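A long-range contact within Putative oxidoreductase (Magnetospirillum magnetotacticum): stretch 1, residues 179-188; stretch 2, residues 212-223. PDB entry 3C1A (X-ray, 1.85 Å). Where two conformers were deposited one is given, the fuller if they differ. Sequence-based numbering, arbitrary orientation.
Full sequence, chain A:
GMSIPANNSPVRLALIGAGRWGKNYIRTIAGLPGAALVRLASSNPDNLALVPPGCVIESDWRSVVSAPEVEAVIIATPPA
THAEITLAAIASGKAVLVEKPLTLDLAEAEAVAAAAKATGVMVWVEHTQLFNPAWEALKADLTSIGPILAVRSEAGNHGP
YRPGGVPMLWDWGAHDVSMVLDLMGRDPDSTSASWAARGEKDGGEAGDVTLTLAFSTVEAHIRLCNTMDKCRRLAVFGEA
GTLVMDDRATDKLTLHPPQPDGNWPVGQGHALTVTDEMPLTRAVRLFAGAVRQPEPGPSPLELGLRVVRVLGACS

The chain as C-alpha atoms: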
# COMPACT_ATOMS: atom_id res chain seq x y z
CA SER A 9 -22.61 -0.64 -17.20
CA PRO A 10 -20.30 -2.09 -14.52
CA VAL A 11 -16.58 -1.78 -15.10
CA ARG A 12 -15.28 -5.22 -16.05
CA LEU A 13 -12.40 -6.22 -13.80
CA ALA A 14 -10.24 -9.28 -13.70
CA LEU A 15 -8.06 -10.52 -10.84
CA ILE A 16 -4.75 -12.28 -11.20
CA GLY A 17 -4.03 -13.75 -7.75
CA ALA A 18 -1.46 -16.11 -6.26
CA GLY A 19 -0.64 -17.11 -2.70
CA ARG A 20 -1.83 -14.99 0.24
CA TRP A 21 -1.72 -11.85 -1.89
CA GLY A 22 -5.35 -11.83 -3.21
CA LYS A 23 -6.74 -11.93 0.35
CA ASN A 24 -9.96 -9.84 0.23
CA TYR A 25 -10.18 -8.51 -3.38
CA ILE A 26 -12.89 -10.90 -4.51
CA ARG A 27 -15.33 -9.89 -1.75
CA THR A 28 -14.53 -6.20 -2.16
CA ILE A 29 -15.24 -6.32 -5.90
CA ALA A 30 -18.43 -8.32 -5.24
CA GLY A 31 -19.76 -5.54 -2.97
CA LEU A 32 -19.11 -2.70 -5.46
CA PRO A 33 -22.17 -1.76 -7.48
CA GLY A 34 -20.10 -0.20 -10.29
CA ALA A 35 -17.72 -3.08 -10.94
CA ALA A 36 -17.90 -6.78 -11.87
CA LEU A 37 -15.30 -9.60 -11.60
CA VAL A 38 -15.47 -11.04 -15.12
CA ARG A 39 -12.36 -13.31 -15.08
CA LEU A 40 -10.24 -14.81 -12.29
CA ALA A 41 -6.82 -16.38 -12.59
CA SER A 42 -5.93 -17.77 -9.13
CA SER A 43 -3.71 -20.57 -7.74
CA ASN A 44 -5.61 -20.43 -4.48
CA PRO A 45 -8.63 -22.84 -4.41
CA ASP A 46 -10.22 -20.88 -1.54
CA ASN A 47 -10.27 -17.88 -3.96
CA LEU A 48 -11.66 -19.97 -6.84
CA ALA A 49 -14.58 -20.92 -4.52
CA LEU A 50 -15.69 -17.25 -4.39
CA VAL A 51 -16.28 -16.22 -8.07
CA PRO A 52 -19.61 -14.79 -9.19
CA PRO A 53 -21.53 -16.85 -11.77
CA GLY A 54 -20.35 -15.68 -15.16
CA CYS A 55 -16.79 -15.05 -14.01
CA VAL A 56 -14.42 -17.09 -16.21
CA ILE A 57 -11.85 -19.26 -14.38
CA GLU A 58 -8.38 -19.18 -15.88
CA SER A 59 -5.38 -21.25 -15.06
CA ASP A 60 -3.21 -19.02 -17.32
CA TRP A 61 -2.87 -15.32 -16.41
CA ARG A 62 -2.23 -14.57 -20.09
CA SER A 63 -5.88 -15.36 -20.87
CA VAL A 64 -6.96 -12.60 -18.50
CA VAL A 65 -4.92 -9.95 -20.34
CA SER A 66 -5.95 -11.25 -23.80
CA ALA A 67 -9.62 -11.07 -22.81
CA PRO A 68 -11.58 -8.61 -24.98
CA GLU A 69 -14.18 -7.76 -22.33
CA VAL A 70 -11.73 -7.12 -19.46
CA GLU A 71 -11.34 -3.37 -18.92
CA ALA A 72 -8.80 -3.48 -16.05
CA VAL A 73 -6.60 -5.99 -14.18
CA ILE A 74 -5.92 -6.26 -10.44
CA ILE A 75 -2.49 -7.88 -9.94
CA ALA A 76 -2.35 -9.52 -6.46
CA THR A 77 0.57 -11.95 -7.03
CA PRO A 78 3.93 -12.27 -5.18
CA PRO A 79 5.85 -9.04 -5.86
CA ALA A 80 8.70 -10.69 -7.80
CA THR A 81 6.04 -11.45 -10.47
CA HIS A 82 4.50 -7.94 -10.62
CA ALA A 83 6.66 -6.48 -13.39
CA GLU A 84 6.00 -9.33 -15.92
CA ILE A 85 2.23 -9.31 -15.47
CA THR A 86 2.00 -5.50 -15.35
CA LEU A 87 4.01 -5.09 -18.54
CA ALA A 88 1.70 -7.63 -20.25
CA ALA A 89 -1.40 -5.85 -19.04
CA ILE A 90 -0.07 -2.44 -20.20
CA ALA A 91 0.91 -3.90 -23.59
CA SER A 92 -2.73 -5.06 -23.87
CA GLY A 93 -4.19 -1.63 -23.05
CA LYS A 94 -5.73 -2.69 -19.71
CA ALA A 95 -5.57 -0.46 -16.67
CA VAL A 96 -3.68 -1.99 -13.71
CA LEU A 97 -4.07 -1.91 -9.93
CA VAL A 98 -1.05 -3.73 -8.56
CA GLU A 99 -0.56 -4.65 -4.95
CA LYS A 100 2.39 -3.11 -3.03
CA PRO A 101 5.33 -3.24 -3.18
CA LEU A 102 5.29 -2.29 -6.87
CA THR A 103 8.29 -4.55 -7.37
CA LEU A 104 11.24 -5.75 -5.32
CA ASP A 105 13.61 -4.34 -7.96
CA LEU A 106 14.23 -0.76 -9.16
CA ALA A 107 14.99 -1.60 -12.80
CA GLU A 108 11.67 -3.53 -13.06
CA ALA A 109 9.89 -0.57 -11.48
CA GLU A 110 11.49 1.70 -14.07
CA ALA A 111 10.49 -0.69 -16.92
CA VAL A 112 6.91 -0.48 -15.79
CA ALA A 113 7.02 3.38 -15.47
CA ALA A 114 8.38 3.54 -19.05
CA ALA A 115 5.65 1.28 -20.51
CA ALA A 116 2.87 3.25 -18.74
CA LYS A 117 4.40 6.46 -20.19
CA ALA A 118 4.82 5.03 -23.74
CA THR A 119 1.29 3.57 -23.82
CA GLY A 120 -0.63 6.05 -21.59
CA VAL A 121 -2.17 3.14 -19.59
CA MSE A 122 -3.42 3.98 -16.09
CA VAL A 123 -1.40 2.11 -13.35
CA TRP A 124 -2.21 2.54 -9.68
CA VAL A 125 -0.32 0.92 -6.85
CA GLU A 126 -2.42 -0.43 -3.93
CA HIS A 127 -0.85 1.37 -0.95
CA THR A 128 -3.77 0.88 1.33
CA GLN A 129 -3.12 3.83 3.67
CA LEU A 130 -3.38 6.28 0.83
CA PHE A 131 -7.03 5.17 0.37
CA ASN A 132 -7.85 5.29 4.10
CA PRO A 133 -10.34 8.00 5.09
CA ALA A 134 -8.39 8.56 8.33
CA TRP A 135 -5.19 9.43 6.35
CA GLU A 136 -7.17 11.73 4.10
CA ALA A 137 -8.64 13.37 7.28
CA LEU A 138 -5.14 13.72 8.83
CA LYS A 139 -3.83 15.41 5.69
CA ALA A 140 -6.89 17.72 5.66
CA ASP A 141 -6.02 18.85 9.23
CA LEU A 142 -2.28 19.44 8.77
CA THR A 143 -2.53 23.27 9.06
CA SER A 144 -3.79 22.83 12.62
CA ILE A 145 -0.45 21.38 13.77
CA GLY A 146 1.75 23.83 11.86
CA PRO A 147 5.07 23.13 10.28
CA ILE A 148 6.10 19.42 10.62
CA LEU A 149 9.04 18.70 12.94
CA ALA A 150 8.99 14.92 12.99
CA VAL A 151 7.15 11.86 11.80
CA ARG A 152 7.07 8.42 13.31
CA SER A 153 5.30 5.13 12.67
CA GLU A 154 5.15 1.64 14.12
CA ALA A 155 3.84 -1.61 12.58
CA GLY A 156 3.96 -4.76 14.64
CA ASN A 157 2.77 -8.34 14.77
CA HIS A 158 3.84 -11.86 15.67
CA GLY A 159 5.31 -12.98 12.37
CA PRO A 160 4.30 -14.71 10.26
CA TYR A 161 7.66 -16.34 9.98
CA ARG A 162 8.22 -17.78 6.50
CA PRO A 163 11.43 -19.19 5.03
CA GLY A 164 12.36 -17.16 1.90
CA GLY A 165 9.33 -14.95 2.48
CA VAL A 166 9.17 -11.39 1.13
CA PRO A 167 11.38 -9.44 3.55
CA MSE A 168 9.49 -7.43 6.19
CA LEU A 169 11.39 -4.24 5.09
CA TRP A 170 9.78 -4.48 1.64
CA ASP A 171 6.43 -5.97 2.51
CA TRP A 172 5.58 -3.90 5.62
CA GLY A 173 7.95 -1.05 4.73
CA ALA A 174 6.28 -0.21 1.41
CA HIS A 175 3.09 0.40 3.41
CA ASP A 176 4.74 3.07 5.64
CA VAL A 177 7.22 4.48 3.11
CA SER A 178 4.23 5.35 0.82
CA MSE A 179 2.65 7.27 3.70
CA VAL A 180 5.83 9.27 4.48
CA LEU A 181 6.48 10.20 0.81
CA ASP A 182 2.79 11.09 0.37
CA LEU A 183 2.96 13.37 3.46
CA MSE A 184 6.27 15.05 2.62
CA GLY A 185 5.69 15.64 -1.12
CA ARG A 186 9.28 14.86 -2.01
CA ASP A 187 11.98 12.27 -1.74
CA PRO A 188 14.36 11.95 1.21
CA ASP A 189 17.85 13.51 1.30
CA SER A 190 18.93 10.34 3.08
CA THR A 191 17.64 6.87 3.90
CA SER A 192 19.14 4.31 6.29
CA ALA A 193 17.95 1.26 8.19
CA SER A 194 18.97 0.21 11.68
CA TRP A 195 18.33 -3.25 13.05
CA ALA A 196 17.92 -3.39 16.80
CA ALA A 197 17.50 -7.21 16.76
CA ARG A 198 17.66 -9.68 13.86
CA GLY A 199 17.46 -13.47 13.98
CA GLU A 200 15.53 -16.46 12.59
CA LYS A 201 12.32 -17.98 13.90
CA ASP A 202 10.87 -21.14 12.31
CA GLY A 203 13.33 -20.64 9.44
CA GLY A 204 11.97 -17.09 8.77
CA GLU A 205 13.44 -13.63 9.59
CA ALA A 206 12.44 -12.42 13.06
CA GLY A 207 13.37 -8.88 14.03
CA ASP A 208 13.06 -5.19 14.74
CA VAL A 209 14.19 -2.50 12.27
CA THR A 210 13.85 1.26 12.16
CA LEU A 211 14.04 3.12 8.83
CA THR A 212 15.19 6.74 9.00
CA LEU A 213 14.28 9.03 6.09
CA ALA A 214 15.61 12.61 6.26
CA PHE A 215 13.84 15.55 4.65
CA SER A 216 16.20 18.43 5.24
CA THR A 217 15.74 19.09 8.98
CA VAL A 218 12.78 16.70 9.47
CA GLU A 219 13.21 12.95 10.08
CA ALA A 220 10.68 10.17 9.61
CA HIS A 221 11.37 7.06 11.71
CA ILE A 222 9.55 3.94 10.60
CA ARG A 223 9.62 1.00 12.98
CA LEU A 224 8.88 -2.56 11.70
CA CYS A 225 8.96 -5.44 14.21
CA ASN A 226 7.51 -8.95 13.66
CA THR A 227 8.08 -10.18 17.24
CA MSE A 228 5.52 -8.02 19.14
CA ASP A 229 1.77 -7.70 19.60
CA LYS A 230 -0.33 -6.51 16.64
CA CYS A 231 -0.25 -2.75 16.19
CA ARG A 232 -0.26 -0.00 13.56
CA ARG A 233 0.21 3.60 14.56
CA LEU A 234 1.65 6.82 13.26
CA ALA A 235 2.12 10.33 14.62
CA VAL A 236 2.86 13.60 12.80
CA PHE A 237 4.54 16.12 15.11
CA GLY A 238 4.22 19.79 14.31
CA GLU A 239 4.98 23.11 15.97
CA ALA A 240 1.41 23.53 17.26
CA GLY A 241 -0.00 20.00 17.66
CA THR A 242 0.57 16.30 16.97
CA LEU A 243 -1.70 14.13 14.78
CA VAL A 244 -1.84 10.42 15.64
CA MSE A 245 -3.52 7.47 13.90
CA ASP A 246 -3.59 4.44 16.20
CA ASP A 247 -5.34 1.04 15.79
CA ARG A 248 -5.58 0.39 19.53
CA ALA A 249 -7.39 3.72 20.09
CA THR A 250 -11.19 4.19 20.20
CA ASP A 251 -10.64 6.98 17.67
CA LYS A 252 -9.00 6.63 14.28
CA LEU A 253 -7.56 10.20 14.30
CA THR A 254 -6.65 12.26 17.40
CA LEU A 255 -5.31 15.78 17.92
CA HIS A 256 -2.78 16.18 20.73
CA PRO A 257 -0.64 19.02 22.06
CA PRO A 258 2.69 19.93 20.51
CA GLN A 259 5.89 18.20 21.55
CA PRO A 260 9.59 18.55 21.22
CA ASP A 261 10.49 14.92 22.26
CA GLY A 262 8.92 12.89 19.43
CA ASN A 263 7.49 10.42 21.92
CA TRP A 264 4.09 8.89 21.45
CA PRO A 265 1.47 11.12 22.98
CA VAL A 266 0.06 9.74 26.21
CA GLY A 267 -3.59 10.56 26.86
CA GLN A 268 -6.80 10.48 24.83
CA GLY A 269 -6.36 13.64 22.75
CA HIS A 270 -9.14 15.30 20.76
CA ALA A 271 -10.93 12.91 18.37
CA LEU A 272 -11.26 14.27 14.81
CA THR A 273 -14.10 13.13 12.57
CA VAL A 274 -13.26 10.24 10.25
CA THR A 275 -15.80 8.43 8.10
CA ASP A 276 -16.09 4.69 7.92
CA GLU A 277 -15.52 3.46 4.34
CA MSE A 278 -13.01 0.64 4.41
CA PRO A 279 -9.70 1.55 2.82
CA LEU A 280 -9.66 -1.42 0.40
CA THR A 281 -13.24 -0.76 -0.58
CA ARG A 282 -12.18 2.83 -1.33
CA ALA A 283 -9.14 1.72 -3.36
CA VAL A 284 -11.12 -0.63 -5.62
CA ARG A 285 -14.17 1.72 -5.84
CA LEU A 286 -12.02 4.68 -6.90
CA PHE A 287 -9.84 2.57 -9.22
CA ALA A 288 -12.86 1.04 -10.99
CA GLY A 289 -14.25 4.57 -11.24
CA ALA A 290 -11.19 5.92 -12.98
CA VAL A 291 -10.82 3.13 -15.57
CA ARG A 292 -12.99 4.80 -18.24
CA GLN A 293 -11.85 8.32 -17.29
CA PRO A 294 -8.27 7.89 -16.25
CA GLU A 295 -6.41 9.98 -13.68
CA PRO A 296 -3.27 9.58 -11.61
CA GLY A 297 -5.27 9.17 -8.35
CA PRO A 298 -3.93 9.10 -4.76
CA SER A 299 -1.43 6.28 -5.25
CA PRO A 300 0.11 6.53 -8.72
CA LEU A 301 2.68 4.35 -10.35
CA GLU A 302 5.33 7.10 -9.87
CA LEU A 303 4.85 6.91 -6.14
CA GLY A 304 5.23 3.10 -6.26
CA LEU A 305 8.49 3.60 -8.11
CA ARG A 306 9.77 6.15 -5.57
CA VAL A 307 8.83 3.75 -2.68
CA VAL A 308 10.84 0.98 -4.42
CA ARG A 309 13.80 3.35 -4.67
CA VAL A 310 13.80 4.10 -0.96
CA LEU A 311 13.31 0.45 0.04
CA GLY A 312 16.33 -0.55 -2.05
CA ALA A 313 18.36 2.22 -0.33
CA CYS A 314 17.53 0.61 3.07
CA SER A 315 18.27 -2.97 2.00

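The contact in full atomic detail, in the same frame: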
# COMPACT_ATOMS: atom_id res chain seq x y z
N MSE A 179 3.30 6.28 2.85
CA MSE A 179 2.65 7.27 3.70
C MSE A 179 3.59 8.48 3.93
O MSE A 179 3.18 9.63 3.73
CB MSE A 179 2.23 6.60 5.01
CG MSE A 179 1.57 7.51 6.00
SE MSE A 179 2.84 8.43 7.16
CE MSE A 179 3.38 6.95 8.21
N VAL A 180 4.85 8.21 4.25
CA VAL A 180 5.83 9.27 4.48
C VAL A 180 6.08 10.13 3.22
O VAL A 180 5.97 11.35 3.28
CB VAL A 180 7.11 8.72 5.09
CG1 VAL A 180 8.12 9.82 5.29
CG2 VAL A 180 6.83 8.08 6.48
N LEU A 181 6.36 9.49 2.09
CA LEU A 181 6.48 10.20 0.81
C LEU A 181 5.22 10.96 0.40
O LEU A 181 5.33 12.09 -0.12
CB LEU A 181 6.91 9.26 -0.31
CG LEU A 181 8.20 8.43 -0.19
CD1 LEU A 181 8.49 7.60 -1.48
CD2 LEU A 181 9.42 9.26 0.14
N ASP A 182 4.06 10.40 0.64
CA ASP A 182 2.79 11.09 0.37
C ASP A 182 2.61 12.35 1.24
O ASP A 182 2.27 13.43 0.73
CB ASP A 182 1.59 10.18 0.55
CG ASP A 182 0.31 10.87 0.16
OD1 ASP A 182 0.19 11.32 -1.01
OD2 ASP A 182 -0.58 10.96 1.03
N LEU A 183 2.91 12.23 2.53
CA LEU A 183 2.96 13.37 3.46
C LEU A 183 3.94 14.45 3.07
O LEU A 183 3.60 15.63 3.10
CB LEU A 183 3.31 12.89 4.87
CG LEU A 183 3.39 13.89 6.04
CD1 LEU A 183 2.06 14.60 6.20
CD2 LEU A 183 3.84 13.26 7.39
N MSE A 184 5.18 14.07 2.76
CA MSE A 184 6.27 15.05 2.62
C MSE A 184 6.31 15.70 1.24
O MSE A 184 6.88 16.75 1.11
CB MSE A 184 7.64 14.45 2.92
CG MSE A 184 7.83 13.94 4.34
SE MSE A 184 7.42 15.21 5.75
CE MSE A 184 9.18 16.09 5.83
N GLY A 185 5.76 15.05 0.22
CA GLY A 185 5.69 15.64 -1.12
C GLY A 185 6.99 15.63 -1.90
O GLY A 185 7.10 16.31 -2.91
N ARG A 186 7.95 14.87 -1.43
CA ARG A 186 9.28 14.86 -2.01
C ARG A 186 9.99 13.63 -1.56
O ARG A 186 9.52 12.91 -0.69
CB ARG A 186 10.08 16.09 -1.55
CG ARG A 186 10.04 16.32 -0.06
CD ARG A 186 11.13 17.27 0.45
NE ARG A 186 12.42 16.59 0.41
CZ ARG A 186 13.53 16.97 1.02
NH1 ARG A 186 13.59 18.07 1.78
NH2 ARG A 186 14.60 16.22 0.86
N ASP A 187 11.17 13.41 -2.12
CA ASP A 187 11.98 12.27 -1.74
C ASP A 187 12.98 12.63 -0.63
O ASP A 187 13.41 13.76 -0.49
CB ASP A 187 12.75 11.76 -2.96
CG ASP A 187 11.88 10.96 -3.92
OD1 ASP A 187 10.79 10.48 -3.52
OD2 ASP A 187 12.30 10.82 -5.08
N PRO A 188 13.40 11.64 0.16
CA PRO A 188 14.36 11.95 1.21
C PRO A 188 15.77 12.31 0.72
O PRO A 188 16.21 11.83 -0.32
CB PRO A 188 14.37 10.67 2.07
CG PRO A 188 13.86 9.58 1.15
CD PRO A 188 12.92 10.25 0.19
N THR A 212 15.13 5.28 8.87
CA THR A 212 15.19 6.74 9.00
C THR A 212 15.31 7.39 7.63
O THR A 212 16.25 7.09 6.89
CB THR A 212 16.35 7.22 9.89
OG1 THR A 212 16.38 6.47 11.11
CG2 THR A 212 16.16 8.72 10.23
N LEU A 213 14.37 8.27 7.34
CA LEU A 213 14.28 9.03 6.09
C LEU A 213 14.38 10.49 6.45
O LEU A 213 13.56 10.98 7.23
CB LEU A 213 12.93 8.78 5.40
CG LEU A 213 12.67 7.44 4.67
CD1 LEU A 213 12.95 6.25 5.55
CD2 LEU A 213 11.24 7.38 4.12
N ALA A 214 15.40 11.19 5.94
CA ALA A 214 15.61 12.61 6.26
C ALA A 214 15.12 13.53 5.15
O ALA A 214 15.38 13.32 3.95
CB ALA A 214 17.12 12.88 6.58
N PHE A 215 14.39 14.55 5.56
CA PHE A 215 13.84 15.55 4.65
C PHE A 215 14.28 16.90 5.18
O PHE A 215 13.60 17.53 5.97
CB PHE A 215 12.34 15.49 4.66
CG PHE A 215 11.79 14.19 4.21
CD1 PHE A 215 11.58 13.15 5.11
CD2 PHE A 215 11.41 14.02 2.88
CE1 PHE A 215 11.07 11.94 4.70
CE2 PHE A 215 10.87 12.81 2.46
CZ PHE A 215 10.70 11.77 3.38
N SER A 216 15.44 17.32 4.70
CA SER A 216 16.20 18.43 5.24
C SER A 216 16.31 18.28 6.75
O SER A 216 17.01 17.36 7.21
CB SER A 216 15.61 19.75 4.78
OG SER A 216 15.75 19.84 3.37
N THR A 217 15.62 19.13 7.52
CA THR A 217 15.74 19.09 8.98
C THR A 217 14.69 18.20 9.69
O THR A 217 14.62 18.18 10.93
CB THR A 217 15.63 20.51 9.57
OG1 THR A 217 14.32 21.04 9.31
CG2 THR A 217 16.71 21.42 8.96
N VAL A 218 13.90 17.45 8.91
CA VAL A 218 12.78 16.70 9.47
C VAL A 218 13.09 15.23 9.21
O VAL A 218 13.40 14.87 8.07
CB VAL A 218 11.44 17.08 8.77
CG1 VAL A 218 10.29 16.17 9.21
CG2 VAL A 218 11.11 18.53 9.00
N GLU A 219 13.02 14.40 10.25
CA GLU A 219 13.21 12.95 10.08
C GLU A 219 11.92 12.21 10.29
O GLU A 219 11.10 12.59 11.13
CB GLU A 219 14.24 12.40 11.04
CG GLU A 219 15.64 12.79 10.68
CD GLU A 219 16.67 12.03 11.45
OE1 GLU A 219 16.35 11.56 12.56
OE2 GLU A 219 17.80 11.90 10.92
N ALA A 220 11.76 11.15 9.49
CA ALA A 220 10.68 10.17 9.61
C ALA A 220 11.35 8.91 10.07
O ALA A 220 12.34 8.48 9.47
CB ALA A 220 9.96 9.94 8.28
N HIS A 221 10.88 8.35 11.18
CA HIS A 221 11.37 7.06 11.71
C HIS A 221 10.24 6.03 11.62
O HIS A 221 9.15 6.18 12.19
CB HIS A 221 11.84 7.16 13.17
CG HIS A 221 12.93 8.16 13.40
ND1 HIS A 221 12.76 9.26 14.21
CD2 HIS A 221 14.20 8.23 12.94
CE1 HIS A 221 13.87 9.97 14.24
NE2 HIS A 221 14.77 9.36 13.48
N ILE A 222 10.52 4.98 10.87
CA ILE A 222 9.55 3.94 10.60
C ILE A 222 9.99 2.66 11.26
O ILE A 222 10.95 2.05 10.81
CB ILE A 222 9.45 3.70 9.08
CG1 ILE A 222 8.91 4.95 8.37
CG2 ILE A 222 8.71 2.39 8.73
CD1 ILE A 222 9.04 4.86 6.79
N ARG A 223 9.28 2.24 12.29
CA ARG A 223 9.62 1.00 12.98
C ARG A 223 8.75 -0.19 12.51
O ARG A 223 7.53 -0.10 12.47
CB ARG A 223 9.52 1.17 14.50
CG ARG A 223 10.20 0.02 15.28
CD ARG A 223 9.65 -0.12 16.68
NE ARG A 223 10.22 -1.29 17.34
CZ ARG A 223 9.70 -1.87 18.42
NH1 ARG A 223 8.61 -1.38 19.02
NH2 ARG A 223 10.30 -2.93 18.94

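The second stretch forms a β-hairpin, strands 212–215 and 218–223 joined by a type II' turn from Phe215 to Val218; one face of it packs against helix 179–184, while the loop that follows passes along the free edge of strand 212–215. Thr212 lies out of reach, so the contact opens with Leu213, whose CB is 4.1 Å from Pro188 CB and whose CD2 is 4.1 Å from Val180 CG1. Ala214 points its CB away from the first stretch and takes part mainly through its backbone, its O lying 3.2 Å from Pro188 CA.

Phe215 is the centre of the interface and loses the largest area to it. Its ring is sandwiched: Met184, a selenomethionine, covers one face, with CG 3.6 Å from the ring centroid and almost on the ring normal, while Pro188 covers the opposite face, its CB 4.3 Å from the centroid. The all-m side chain of Met184 curls over the ring so that its CE also reaches Phe215 CB at 3.4 Å. At the ring edge sit Leu181 CD2, 4.3 Å from Phe215 CZ, and Arg186 O, 3.4 Å from Phe215 CE2.

The Arg186 guanidinium lays one face over Phe215 CD2, leaving its edge free for polar partners. Arg186 NH1 donates to Ser216 OG at 3.2 Å, the one hydrogen bond between the stretches, while Arg186 NE and NH2 both donate to Asp187 O, at 3.1 and 3.0 Å, which braces the side chain against its own loop.

Along the second strand, alternate residues face the helix. Val218 CG1 meets Met184 CE at 3.6 Å; Ala220 CB packs 3.5 Å from Val180 CG1; and Ile222 CD1 lies 3.9 Å from Val180 CG2. Glu219 and His221, between them, point away and are joined by a weak hydrogen bond from His221 NE2 to Glu219 OE1 (2.9 Å).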